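Local coordinates for annexin A8 (Homo sapiens, PDB 1W3W), which indirectly inhibits the thromboplastin-specific complex of the blood coagulation cascade and binds phospholipids in a calcium-dependent manner, at residues I37-Q42 against S77-K82; A43-L48 against S312-N317; L178-A183 against E221-K226; R215-Y220 against K249-L254. One frame throughout, in Å; residues are numbered along the deposited sequence.

Interaction 1 of 4, residues I37-Q42 against S77-K82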
loop_
_atom_site.group_PDB
_atom_site.type_symbol
_atom_site.label_atom_id
_atom_site.label_comp_id
_atom_site.label_asym_id
_atom_site.label_seq_id
_atom_site.Cartn_x
_atom_site.Cartn_y
_atom_site.Cartn_z
ATOM N N ILE A 37 2.873 -9.422 -35.600
ATOM C CA ILE A 37 3.787 -10.407 -35.062
ATOM C C ILE A 37 4.936 -9.666 -34.402
ATOM O O ILE A 37 5.545 -8.778 -35.008
ATOM C CB ILE A 37 4.297 -11.331 -36.194
ATOM C CG1 ILE A 37 3.148 -12.211 -36.701
ATOM C CG2 ILE A 37 5.441 -12.192 -35.705
ATOM C CD1 ILE A 37 3.303 -12.660 -38.132
ATOM N N GLY A 38 5.219 -10.040 -33.164
ATOM C CA GLY A 38 6.197 -9.354 -32.349
ATOM C C GLY A 38 5.570 -8.265 -31.488
ATOM O O GLY A 38 4.535 -7.673 -31.821
ATOM N N THR A 39 6.226 -8.020 -30.363
ATOM C CA THR A 39 5.793 -7.044 -29.375
ATOM C C THR A 39 6.962 -6.120 -29.077
ATOM O O THR A 39 8.059 -6.601 -28.786
ATOM C CB THR A 39 5.379 -7.776 -28.086
ATOM O OG1 THR A 39 4.233 -8.597 -28.344
ATOM C CG2 THR A 39 4.896 -6.786 -27.016
ATOM N N ASN A 40 6.733 -4.813 -29.180
ATOM C CA ASN A 40 7.726 -3.802 -28.827
ATOM C C ASN A 40 7.504 -3.357 -27.387
ATOM O O ASN A 40 6.784 -2.402 -27.119
ATOM C CB ASN A 40 7.625 -2.606 -29.778
ATOM C CG ASN A 40 8.781 -1.613 -29.610
ATOM O OD1 ASN A 40 9.503 -1.636 -28.612
ATOM N ND2 ASN A 40 8.960 -0.746 -30.600
ATOM N N GLU A 41 8.125 -4.067 -26.458
ATOM C CA GLU A 41 7.913 -3.829 -25.036
ATOM C C GLU A 41 8.434 -2.473 -24.594
ATOM O O GLU A 41 7.885 -1.864 -23.697
ATOM C CB GLU A 41 8.580 -4.921 -24.203
ATOM C CG GLU A 41 7.888 -6.271 -24.302
ATOM C CD GLU A 41 8.516 -7.202 -25.334
ATOM O OE1 GLU A 41 8.062 -8.364 -25.414
ATOM O OE2 GLU A 41 9.457 -6.793 -26.048
ATOM N N GLN A 42 9.504 -2.010 -25.223
ATOM C CA GLN A 42 10.100 -0.742 -24.863
ATOM C C GLN A 42 9.154 0.414 -25.146
ATOM O O GLN A 42 9.076 1.344 -24.355
ATOM C CB GLN A 42 11.427 -0.535 -25.613
ATOM C CG GLN A 42 12.196 0.702 -25.160
ATOM C CD GLN A 42 12.567 0.650 -23.690
ATOM O OE1 GLN A 42 12.286 1.585 -22.933
ATOM N NE2 GLN A 42 13.170 -0.442 -23.278
ATOM N N SER A 77 -3.330 -10.040 -22.431
ATOM C CA SER A 77 -3.131 -11.075 -23.436
ATOM C C SER A 77 -1.758 -11.031 -24.104
ATOM O O SER A 77 -1.171 -12.067 -24.396
ATOM C CB SER A 77 -4.201 -10.945 -24.518
ATOM O OG SER A 77 -5.486 -10.879 -23.914
ATOM N N GLU A 78 -1.244 -9.837 -24.354
ATOM C CA GLU A 78 -0.036 -9.692 -25.142
ATOM C C GLU A 78 1.218 -9.872 -24.313
ATOM O O GLU A 78 2.232 -10.296 -24.830
ATOM C CB GLU A 78 -0.011 -8.319 -25.830
ATOM C CG GLU A 78 -1.039 -8.188 -26.939
ATOM C CD GLU A 78 -0.829 -9.221 -28.029
ATOM O OE1 GLU A 78 0.299 -9.287 -28.563
ATOM O OE2 GLU A 78 -1.781 -9.978 -28.318
ATOM N N LEU A 79 1.156 -9.531 -23.029
ATOM C CA LEU A 79 2.329 -9.546 -22.172
ATOM C C LEU A 79 2.275 -10.730 -21.214
ATOM O O LEU A 79 1.224 -11.320 -21.000
ATOM C CB LEU A 79 2.398 -8.233 -21.379
ATOM C CG LEU A 79 2.447 -6.952 -22.228
ATOM C CD1 LEU A 79 2.536 -5.739 -21.345
ATOM C CD2 LEU A 79 3.615 -6.983 -23.195
ATOM N N SER A 80 3.415 -11.054 -20.622
ATOM C CA SER A 80 3.498 -12.124 -19.636
ATOM C C SER A 80 4.358 -11.759 -18.433
ATOM O O SER A 80 5.109 -10.787 -18.451
ATOM C CB SER A 80 4.054 -13.398 -20.294
ATOM O OG SER A 80 5.352 -13.143 -20.802
ATOM N N GLY A 81 4.204 -12.552 -17.378
ATOM C CA GLY A 81 5.095 -12.532 -16.238
ATOM C C GLY A 81 4.990 -11.278 -15.396
ATOM O O GLY A 81 3.943 -10.625 -15.358
ATOM N N LYS A 82 6.103 -10.942 -14.748
ATOM C CA LYS A 82 6.169 -9.810 -13.839
ATOM C C LYS A 82 5.929 -8.508 -14.593
ATOM O O LYS A 82 5.274 -7.626 -14.087
ATOM C CB LYS A 82 7.510 -9.788 -13.103
ATOM C CG LYS A 82 7.675 -10.964 -12.130
ATOM C CD LYS A 82 9.096 -11.024 -11.561
ATOM C CE LYS A 82 9.646 -12.446 -11.452
ATOM N NZ LYS A 82 9.997 -12.770 -10.038
#

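Interaction 2 of 4, residues A43-L48 against S312-N317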
loop_
_atom_site.group_PDB
_atom_site.type_symbol
_atom_site.label_atom_id
_atom_site.label_comp_id
_atom_site.label_asym_id
_atom_site.label_seq_id
_atom_site.Cartn_x
_atom_site.Cartn_y
_atom_site.Cartn_z
ATOM N N ALA A 43 8.432 0.357 -26.267
ATOM C CA ALA A 43 7.467 1.390 -26.607
ATOM C C ALA A 43 6.318 1.414 -25.599
ATOM O O ALA A 43 5.768 2.467 -25.328
ATOM C CB ALA A 43 6.923 1.181 -28.010
ATOM N N ILE A 44 5.965 0.250 -25.054
ATOM C CA ILE A 44 4.944 0.172 -24.019
ATOM C C ILE A 44 5.455 0.846 -22.728
ATOM O O ILE A 44 4.732 1.625 -22.129
ATOM C CB ILE A 44 4.497 -1.300 -23.785
ATOM C CG1 ILE A 44 3.730 -1.805 -25.021
ATOM C CG2 ILE A 44 3.618 -1.416 -22.555
ATOM C CD1 ILE A 44 3.600 -3.300 -25.099
ATOM N N ILE A 45 6.700 0.563 -22.347
ATOM C CA ILE A 45 7.352 1.222 -21.205
ATOM C C ILE A 45 7.389 2.737 -21.402
ATOM O O ILE A 45 7.020 3.485 -20.513
ATOM C CB ILE A 45 8.788 0.668 -20.994
ATOM C CG1 ILE A 45 8.750 -0.793 -20.567
ATOM C CG2 ILE A 45 9.576 1.502 -19.942
ATOM C CD1 ILE A 45 10.124 -1.448 -20.581
ATOM N N ASP A 46 7.788 3.181 -22.587
ATOM C CA ASP A 46 7.998 4.602 -22.857
ATOM C C ASP A 46 6.723 5.408 -22.794
ATOM O O ASP A 46 6.773 6.570 -22.472
ATOM C CB ASP A 46 8.646 4.817 -24.226
ATOM C CG ASP A 46 10.112 4.423 -24.246
ATOM O OD1 ASP A 46 10.675 4.071 -23.187
ATOM O OD2 ASP A 46 10.773 4.422 -25.292
ATOM N N VAL A 47 5.579 4.800 -23.096
ATOM C CA VAL A 47 4.309 5.502 -22.974
ATOM C C VAL A 47 3.761 5.386 -21.540
ATOM O O VAL A 47 3.509 6.396 -20.869
ATOM C CB VAL A 47 3.273 4.969 -23.994
ATOM C CG1 VAL A 47 1.888 5.548 -23.729
ATOM C CG2 VAL A 47 3.707 5.287 -25.426
ATOM N N LEU A 48 3.572 4.165 -21.057
ATOM C CA LEU A 48 2.797 3.983 -19.835
ATOM C C LEU A 48 3.507 4.412 -18.553
ATOM O O LEU A 48 2.830 4.856 -17.629
ATOM C CB LEU A 48 2.277 2.554 -19.726
ATOM C CG LEU A 48 1.342 2.206 -20.882
ATOM C CD1 LEU A 48 0.919 0.766 -20.783
ATOM C CD2 LEU A 48 0.128 3.139 -20.908
ATOM N N SER A 312 15.190 -8.142 -13.197
ATOM C CA SER A 312 15.804 -8.140 -14.522
ATOM C C SER A 312 14.800 -7.881 -15.644
ATOM O O SER A 312 13.578 -7.848 -15.428
ATOM C CB SER A 312 16.501 -9.477 -14.764
ATOM O OG SER A 312 15.585 -10.525 -14.562
ATOM N N GLY A 313 15.342 -7.661 -16.839
ATOM C CA GLY A 313 14.555 -7.617 -18.060
ATOM C C GLY A 313 13.699 -6.371 -18.216
ATOM O O GLY A 313 14.011 -5.297 -17.698
ATOM N N ASP A 314 12.606 -6.533 -18.944
ATOM C CA ASP A 314 11.657 -5.448 -19.170
ATOM C C ASP A 314 10.981 -4.989 -17.865
ATOM O O ASP A 314 10.676 -3.823 -17.707
ATOM C CB ASP A 314 10.619 -5.890 -20.190
ATOM C CG ASP A 314 11.223 -6.113 -21.567
ATOM O OD1 ASP A 314 12.012 -5.265 -22.032
ATOM O OD2 ASP A 314 10.970 -7.113 -22.240
ATOM N N TYR A 315 10.751 -5.923 -16.952
ATOM C CA TYR A 315 10.215 -5.626 -15.631
ATOM C C TYR A 315 11.102 -4.622 -14.905
ATOM O O TYR A 315 10.639 -3.575 -14.477
ATOM C CB TYR A 315 10.126 -6.933 -14.858
ATOM C CG TYR A 315 9.714 -6.868 -13.422
ATOM C CD1 TYR A 315 8.576 -6.172 -13.019
ATOM C CD2 TYR A 315 10.434 -7.576 -12.461
ATOM C CE1 TYR A 315 8.199 -6.144 -11.684
ATOM C CE2 TYR A 315 10.056 -7.568 -11.142
ATOM C CZ TYR A 315 8.939 -6.849 -10.751
ATOM O OH TYR A 315 8.590 -6.884 -9.426
ATOM N N LYS A 316 12.388 -4.933 -14.807
ATOM C CA LYS A 316 13.365 -4.022 -14.217
ATOM C C LYS A 316 13.359 -2.652 -14.863
ATOM O O LYS A 316 13.364 -1.641 -14.175
ATOM C CB LYS A 316 14.770 -4.605 -14.332
ATOM C CG LYS A 316 15.847 -3.769 -13.680
ATOM C CD LYS A 316 17.015 -3.556 -14.601
ATOM C CE LYS A 316 17.732 -4.856 -14.891
ATOM N NZ LYS A 316 19.083 -4.610 -15.465
ATOM N N ASN A 317 13.358 -2.612 -16.186
ATOM C CA ASN A 317 13.468 -1.344 -16.879
ATOM C C ASN A 317 12.227 -0.492 -16.704
ATOM O O ASN A 317 12.324 0.725 -16.607
ATOM C CB ASN A 317 13.800 -1.559 -18.348
ATOM C CG ASN A 317 15.228 -2.044 -18.547
ATOM O OD1 ASN A 317 16.139 -1.681 -17.784
ATOM N ND2 ASN A 317 15.429 -2.881 -19.558
#

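Interaction 3 of 4, residues L178-A183 against E221-K226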
loop_
_atom_site.group_PDB
_atom_site.type_symbol
_atom_site.label_atom_id
_atom_site.label_comp_id
_atom_site.label_asym_id
_atom_site.label_seq_id
_atom_site.Cartn_x
_atom_site.Cartn_y
_atom_site.Cartn_z
ATOM N N LEU A 178 -6.876 12.483 28.456
ATOM C CA LEU A 178 -7.237 11.251 27.783
ATOM C C LEU A 178 -5.985 10.556 27.246
ATOM O O LEU A 178 -5.897 9.337 27.279
ATOM C CB LEU A 178 -8.249 11.526 26.668
ATOM C CG LEU A 178 -8.744 10.315 25.873
ATOM C CD1 LEU A 178 -9.641 9.443 26.719
ATOM C CD2 LEU A 178 -9.494 10.786 24.629
ATOM N N ALA A 179 -5.009 11.336 26.794
ATOM C CA ALA A 179 -3.748 10.782 26.306
ATOM C C ALA A 179 -3.035 10.040 27.425
ATOM O O ALA A 179 -2.521 8.944 27.217
ATOM C CB ALA A 179 -2.849 11.899 25.749
ATOM N N LEU A 180 -3.022 10.628 28.616
ATOM C CA LEU A 180 -2.420 9.997 29.784
ATOM C C LEU A 180 -3.163 8.734 30.199
ATOM O O LEU A 180 -2.535 7.719 30.516
ATOM C CB LEU A 180 -2.337 10.977 30.967
ATOM C CG LEU A 180 -1.571 10.465 32.192
ATOM C CD1 LEU A 180 -0.105 10.187 31.847
ATOM C CD2 LEU A 180 -1.662 11.428 33.364
ATOM N N GLN A 181 -4.496 8.791 30.184
ATOM C CA GLN A 181 -5.308 7.620 30.483
ATOM C C GLN A 181 -5.090 6.493 29.462
ATOM O O GLN A 181 -4.997 5.332 29.833
ATOM C CB GLN A 181 -6.796 7.967 30.561
ATOM C CG GLN A 181 -7.634 6.842 31.188
ATOM C CD GLN A 181 -7.120 6.416 32.591
ATOM O OE1 GLN A 181 -7.008 7.254 33.491
ATOM N NE2 GLN A 181 -6.807 5.119 32.763
ATOM N N ASP A 182 -5.025 6.840 28.187
ATOM C CA ASP A 182 -4.724 5.862 27.153
ATOM C C ASP A 182 -3.363 5.207 27.395
ATOM O O ASP A 182 -3.252 3.998 27.285
ATOM C CB ASP A 182 -4.760 6.501 25.766
ATOM C CG ASP A 182 -6.164 6.703 25.256
ATOM O OD1 ASP A 182 -6.297 7.377 24.209
ATOM O OD2 ASP A 182 -7.182 6.237 25.830
ATOM N N ALA A 183 -2.350 5.990 27.745
ATOM C CA ALA A 183 -1.019 5.448 27.999
ATOM C C ALA A 183 -1.007 4.562 29.254
ATOM O O ALA A 183 -0.381 3.503 29.279
ATOM C CB ALA A 183 -0.028 6.554 28.133
ATOM N N GLU A 221 6.062 5.918 27.108
ATOM C CA GLU A 221 7.485 5.785 27.396
ATOM C C GLU A 221 7.884 6.265 28.782
ATOM O O GLU A 221 8.693 5.617 29.432
ATOM C CB GLU A 221 8.322 6.525 26.360
ATOM C CG GLU A 221 8.318 5.836 25.024
ATOM C CD GLU A 221 9.359 6.390 24.061
ATOM O OE1 GLU A 221 9.328 5.963 22.896
ATOM O OE2 GLU A 221 10.192 7.234 24.468
ATOM N N LYS A 222 7.329 7.394 29.222
ATOM C CA LYS A 222 7.581 7.922 30.568
ATOM C C LYS A 222 7.071 7.011 31.676
ATOM O O LYS A 222 7.704 6.866 32.722
ATOM C CB LYS A 222 6.914 9.288 30.744
ATOM C CG LYS A 222 7.451 10.379 29.834
ATOM N N ILE A 223 5.912 6.408 31.442
ATOM C CA ILE A 223 5.260 5.548 32.414
ATOM C C ILE A 223 5.890 4.165 32.465
ATOM O O ILE A 223 6.037 3.593 33.530
ATOM C CB ILE A 223 3.760 5.389 32.058
ATOM C CG1 ILE A 223 3.021 6.701 32.261
ATOM C CG2 ILE A 223 3.106 4.290 32.906
ATOM C CD1 ILE A 223 1.619 6.685 31.656
ATOM N N ALA A 224 6.213 3.616 31.293
ATOM C CA ALA A 224 6.582 2.215 31.177
ATOM C C ALA A 224 8.093 2.000 31.102
ATOM O O ALA A 224 8.554 0.896 31.337
ATOM C CB ALA A 224 5.919 1.594 29.957
ATOM N N ASN A 225 8.846 3.047 30.778
ATOM C CA ASN A 225 10.285 2.931 30.494
ATOM C C ASN A 225 10.573 1.860 29.460
ATOM O O ASN A 225 11.489 1.043 29.597
ATOM C CB ASN A 225 11.072 2.691 31.783
ATOM C CG ASN A 225 10.916 3.837 32.748
ATOM O OD1 ASN A 225 11.248 4.976 32.427
ATOM N ND2 ASN A 225 10.365 3.554 33.914
ATOM N N LYS A 226 9.748 1.883 28.426
ATOM C CA LYS A 226 9.814 0.964 27.315
ATOM C C LYS A 226 9.111 1.648 26.131
ATOM O O LYS A 226 8.071 2.288 26.309
ATOM C CB LYS A 226 9.102 -0.334 27.704
ATOM C CG LYS A 226 9.505 -1.544 26.903
ATOM C CD LYS A 226 8.956 -2.836 27.528
ATOM C CE LYS A 226 9.845 -4.036 27.191
ATOM N NZ LYS A 226 9.052 -5.272 26.927
#

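Interaction 4 of 4, residues R215-Y220 against K249-L254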
loop_
_atom_site.group_PDB
_atom_site.type_symbol
_atom_site.label_atom_id
_atom_site.label_comp_id
_atom_site.label_asym_id
_atom_site.label_seq_id
_atom_site.Cartn_x
_atom_site.Cartn_y
_atom_site.Cartn_z
ATOM N N ARG A 215 1.166 11.540 21.049
ATOM C CA ARG A 215 1.266 11.945 22.445
ATOM C C ARG A 215 1.132 10.733 23.383
ATOM O O ARG A 215 1.795 10.679 24.402
ATOM C CB ARG A 215 0.224 13.015 22.765
ATOM C CG ARG A 215 0.270 13.527 24.194
ATOM C CD ARG A 215 1.462 14.416 24.487
ATOM N NE ARG A 215 1.136 15.359 25.555
ATOM C CZ ARG A 215 0.515 16.532 25.387
ATOM N NH1 ARG A 215 0.140 16.956 24.177
ATOM N NH2 ARG A 215 0.274 17.295 26.447
ATOM N N VAL A 216 0.262 9.785 23.049
ATOM C CA VAL A 216 0.118 8.580 23.840
ATOM C C VAL A 216 1.457 7.828 23.876
ATOM O O VAL A 216 1.852 7.356 24.930
ATOM C CB VAL A 216 -1.014 7.660 23.325
ATOM C CG1 VAL A 216 -0.979 6.306 24.004
ATOM C CG2 VAL A 216 -2.378 8.302 23.536
ATOM N N PHE A 217 2.154 7.741 22.742
ATOM C CA PHE A 217 3.414 7.004 22.687
ATOM C C PHE A 217 4.467 7.665 23.553
ATOM O O PHE A 217 5.228 6.983 24.223
ATOM C CB PHE A 217 3.951 6.874 21.261
ATOM C CG PHE A 217 3.054 6.133 20.321
ATOM C CD1 PHE A 217 2.043 5.292 20.773
ATOM C CD2 PHE A 217 3.248 6.257 18.963
ATOM C CE1 PHE A 217 1.240 4.613 19.886
ATOM C CE2 PHE A 217 2.438 5.583 18.080
ATOM C CZ PHE A 217 1.427 4.782 18.541
ATOM N N GLU A 218 4.514 8.993 23.532
ATOM C CA GLU A 218 5.407 9.752 24.404
ATOM C C GLU A 218 5.133 9.468 25.879
ATOM O O GLU A 218 6.059 9.179 26.636
ATOM C CB GLU A 218 5.229 11.255 24.184
ATOM C CG GLU A 218 5.850 11.831 22.936
ATOM C CD GLU A 218 5.652 13.343 22.884
ATOM O OE1 GLU A 218 6.319 14.059 23.671
ATOM O OE2 GLU A 218 4.800 13.811 22.096
ATOM N N GLU A 219 3.865 9.579 26.285
ATOM C CA GLU A 219 3.466 9.345 27.678
ATOM C C GLU A 219 3.722 7.904 28.105
ATOM O O GLU A 219 4.145 7.647 29.241
ATOM C CB GLU A 219 1.980 9.680 27.902
ATOM C CG GLU A 219 1.628 11.151 27.755
ATOM C CD GLU A 219 2.428 12.034 28.701
ATOM O OE1 GLU A 219 3.016 13.017 28.224
ATOM O OE2 GLU A 219 2.486 11.733 29.913
ATOM N N TYR A 220 3.458 6.970 27.197
ATOM C CA TYR A 220 3.670 5.564 27.467
ATOM C C TYR A 220 5.142 5.290 27.828
ATOM O O TYR A 220 5.423 4.534 28.744
ATOM C CB TYR A 220 3.250 4.711 26.276
ATOM C CG TYR A 220 3.505 3.257 26.518
ATOM C CD1 TYR A 220 2.616 2.493 27.257
ATOM C CD2 TYR A 220 4.666 2.647 26.050
ATOM C CE1 TYR A 220 2.861 1.160 27.501
ATOM C CE2 TYR A 220 4.916 1.313 26.285
ATOM C CZ TYR A 220 4.026 0.575 27.012
ATOM O OH TYR A 220 4.269 -0.758 27.241
ATOM N N LYS A 249 4.109 2.451 12.978
ATOM C CA LYS A 249 5.035 3.010 11.980
ATOM C C LYS A 249 4.356 4.034 11.077
ATOM O O LYS A 249 4.942 5.085 10.784
ATOM C CB LYS A 249 5.647 1.893 11.134
ATOM C CG LYS A 249 6.649 1.050 11.893
ATOM C CD LYS A 249 7.013 -0.193 11.122
ATOM C CE LYS A 249 8.273 -0.830 11.703
ATOM N NZ LYS A 249 8.464 -2.183 11.124
ATOM N N CYS A 250 3.125 3.743 10.648
ATOM C CA CYS A 250 2.372 4.653 9.780
ATOM C C CYS A 250 2.002 5.957 10.492
ATOM O O CYS A 250 1.898 7.011 9.877
ATOM C CB CYS A 250 1.122 3.968 9.242
ATOM S SG CYS A 250 1.500 2.737 7.967
ATOM N N THR A 251 1.825 5.876 11.800
ATOM C CA THR A 251 1.510 7.044 12.614
ATOM C C THR A 251 2.714 7.957 12.749
ATOM O O THR A 251 2.581 9.168 12.669
ATOM C CB THR A 251 1.054 6.569 14.011
ATOM O OG1 THR A 251 -0.190 5.875 13.889
ATOM C CG2 THR A 251 0.759 7.741 14.938
ATOM N N GLN A 252 3.881 7.367 12.965
ATOM C CA GLN A 252 5.125 8.105 13.172
ATOM C C GLN A 252 5.643 8.764 11.886
ATOM O O GLN A 252 5.963 9.945 11.868
ATOM C CB GLN A 252 6.192 7.160 13.724
ATOM C CG GLN A 252 5.853 6.689 15.116
ATOM C CD GLN A 252 6.774 5.606 15.628
ATOM O OE1 GLN A 252 6.953 5.479 16.840
ATOM N NE2 GLN A 252 7.347 4.820 14.725
ATOM N N ASN A 253 5.713 7.994 10.808
ATOM C CA ASN A 253 6.123 8.524 9.515
ATOM C C ASN A 253 5.734 7.554 8.422
ATOM O O ASN A 253 6.343 6.512 8.254
ATOM C CB ASN A 253 7.637 8.800 9.472
ATOM C CG ASN A 253 8.042 9.688 8.292
ATOM O OD1 ASN A 253 7.691 9.420 7.143
ATOM N ND2 ASN A 253 8.789 10.754 8.580
ATOM N N LEU A 254 4.709 7.926 7.672
ATOM C CA LEU A 254 4.187 7.106 6.593
ATOM C C LEU A 254 5.204 6.839 5.475
ATOM O O LEU A 254 5.281 5.739 4.945
ATOM C CB LEU A 254 2.974 7.821 6.025
ATOM C CG LEU A 254 2.060 7.061 5.096
ATOM C CD1 LEU A 254 1.587 5.761 5.740
ATOM C CD2 LEU A 254 0.899 7.989 4.749
#

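Interaction 1 of 4, residues I37-Q42 against S77-K82
The first torsion of T39 (chi1 -65°) sets CG2 anti to the backbone N and puts OG1 beside that N, so that the methyl and the hydroxyl meet different partners in 77-82. L79 reaches back from the other side, and its CD2 comes within 4.0 Å of T39 CG2. The two side chains meet at an oblique angle, methyl against methyl. The same CD2 of L79 also lies 4.5 Å from CG of E41, the first residue of helix 41-48. On the polar side, E78 bends at chi2 (-60°) and brings its OE1 to 4.0 Å from T39 OG1, a separation too long for a hydrogen bond. Contact across the segments is therefore by van der Waals packing, with the carboxylate and the hydroxyl merely facing each other. In sequence, G38 and E78 occupy the places that G270 and D310, ligands of the bound calcium ion, hold in the fourth repeat; this is consistent with a related calcium-type loop in the first repeat. N40 caps the helix 41-48 through OD1 to A43 N. Around the contact, E78 touches M34 of helix 24-34, L79 packs on E84 and I87 of helix 81-91, and E41 reaches D314 of helix 313-323.

Interaction 2 of 4, residues A43-L48 against S312-N317
Helix 41-48 of the first annexin repeat meets helix 313-323 of the fourth repeat here, and I45 supplies the near side of the seam. Its CG1 sits beside the backbone N (chi1 -66°), and the extended second torsion (chi2 170°) carries CD1 outward to the other helix. There the methyl comes 3.8 Å from the backbone O of D314, a van der Waals approach to a helical carbonyl. It also lies 4.5 Å from D314 CB and 4.3 Å from CB of N317, so the ethyl branch of I45 rests on one turn of the partner helix. The CA atoms of I45 and N317 are 7.9 Å apart, the shortest such distance between the segments. In the annexin fold the first and fourth repeats pack side by side as one module, even though 263 residues lie between these two segments, and I45 belongs to that inter-repeat surface. F83 of helix 81-91 touches both I45 and D314 and so borders the seam. The turn that receives CD1 is held by the helical bond from N317 N to G313 O, 3.1 Å long. Y315 points away from I45; its OH is hydrogen-bonded to D273 and its side chain packs on L276 and I277 of helix 273-283.

Interaction 3 of 4, residues L178-A183 against E221-K226
Helices 176-191 and 210-224 approach most closely in these segments at A183 and I223, whose CA atoms are 7.7 Å apart. Both belong to the third annexin repeat, a five-helix unit in which the third helix, here 210-224, runs across the other four. I223 carries the contact. Its CG1 lies beside the backbone N (chi1 -68°) and its chain is extended at chi2 (168°), so CD1 projects straight to helix 176-191. L180 sends CD1 toward it from a side chain whose CG is anti to the backbone N (chi1 -173°), while A183, one turn further along, offers its CB directly. The contact is apolar and no hydrogen bond crosses it. I223 also packs on Q184 and Y187 of helix 176-191, and E219 of helix 210-224 is the polar neighbour, touching both L180 and A183. Nearby, D182 is hydrogen-bonded to H212 of helix 210-224 and forms a salt bridge with R208 in the loop before it. Helix 210-224 stops just past I223, where N225 takes a positive phi. The methyl CD1 of I223 sits 3.9 Å from CD1 of L180 and, equally, 3.9 Å from CB of A183.

Interaction 4 of 4, residues R215-Y220 against K249-L254
F217 reaches toward helix 238-252, where T251 and Q252 meet one side of its ring, CD2 and CE2. From CB the side chain leaves the helix with CG beside the backbone N (chi1 -61°), which swings the ring across the space between the two helices. CB and CG make no close contact with 249-254. Beyond them, CD2 comes near the side-chain amide of Q252, whose oxygen and nitrogen are probably exchanged in the model, so that no bond can be read from it. One atom further, CE2 meets the methyl of T251, with CE2 4.2 Å from CG2; the two side chains approach obliquely. The backbones are far enough apart, 9.7 Å between the CA atoms of F217 and Q252, that side chains from both helices bridge the gap. F217 also touches I228 of helix 228-235, and T251 packs on A210, L213 and L214 of helix 210-224, so the contact joins helices 210-224, 228-235 and 238-252. T251 spends its hydroxyl on its own helix, OG1 being hydrogen-bonded to V247 O. With that polar atom satisfied, what T251 presents to the ring is a methyl group, and the contact with F217 is one of dispersion, without a hydrogen bond to fix its direction.

In the fold
The four contacts form two pairs on opposite sides of the molecule's centre. Interactions 1 and 2, with centres 10 Å apart, share helix 41-48 and touch where L79 and T39 pack on I44 and K82 packs on Y315. Interactions 3 and 4, 12 Å apart, share helix 210-224, with A183 resting against E219 and Y220. The two groups are separated by 39 to 56 Å between centres. Within each pair the segments alternate along the chain. Interaction 1 closes before 3 and 4 begin, whereas interaction 2 joins the first repeat to the fourth and so encloses both. Contacts 1 and 3 thus pack within single repeats, while interaction 2 closes the four-repeat chain onto itself.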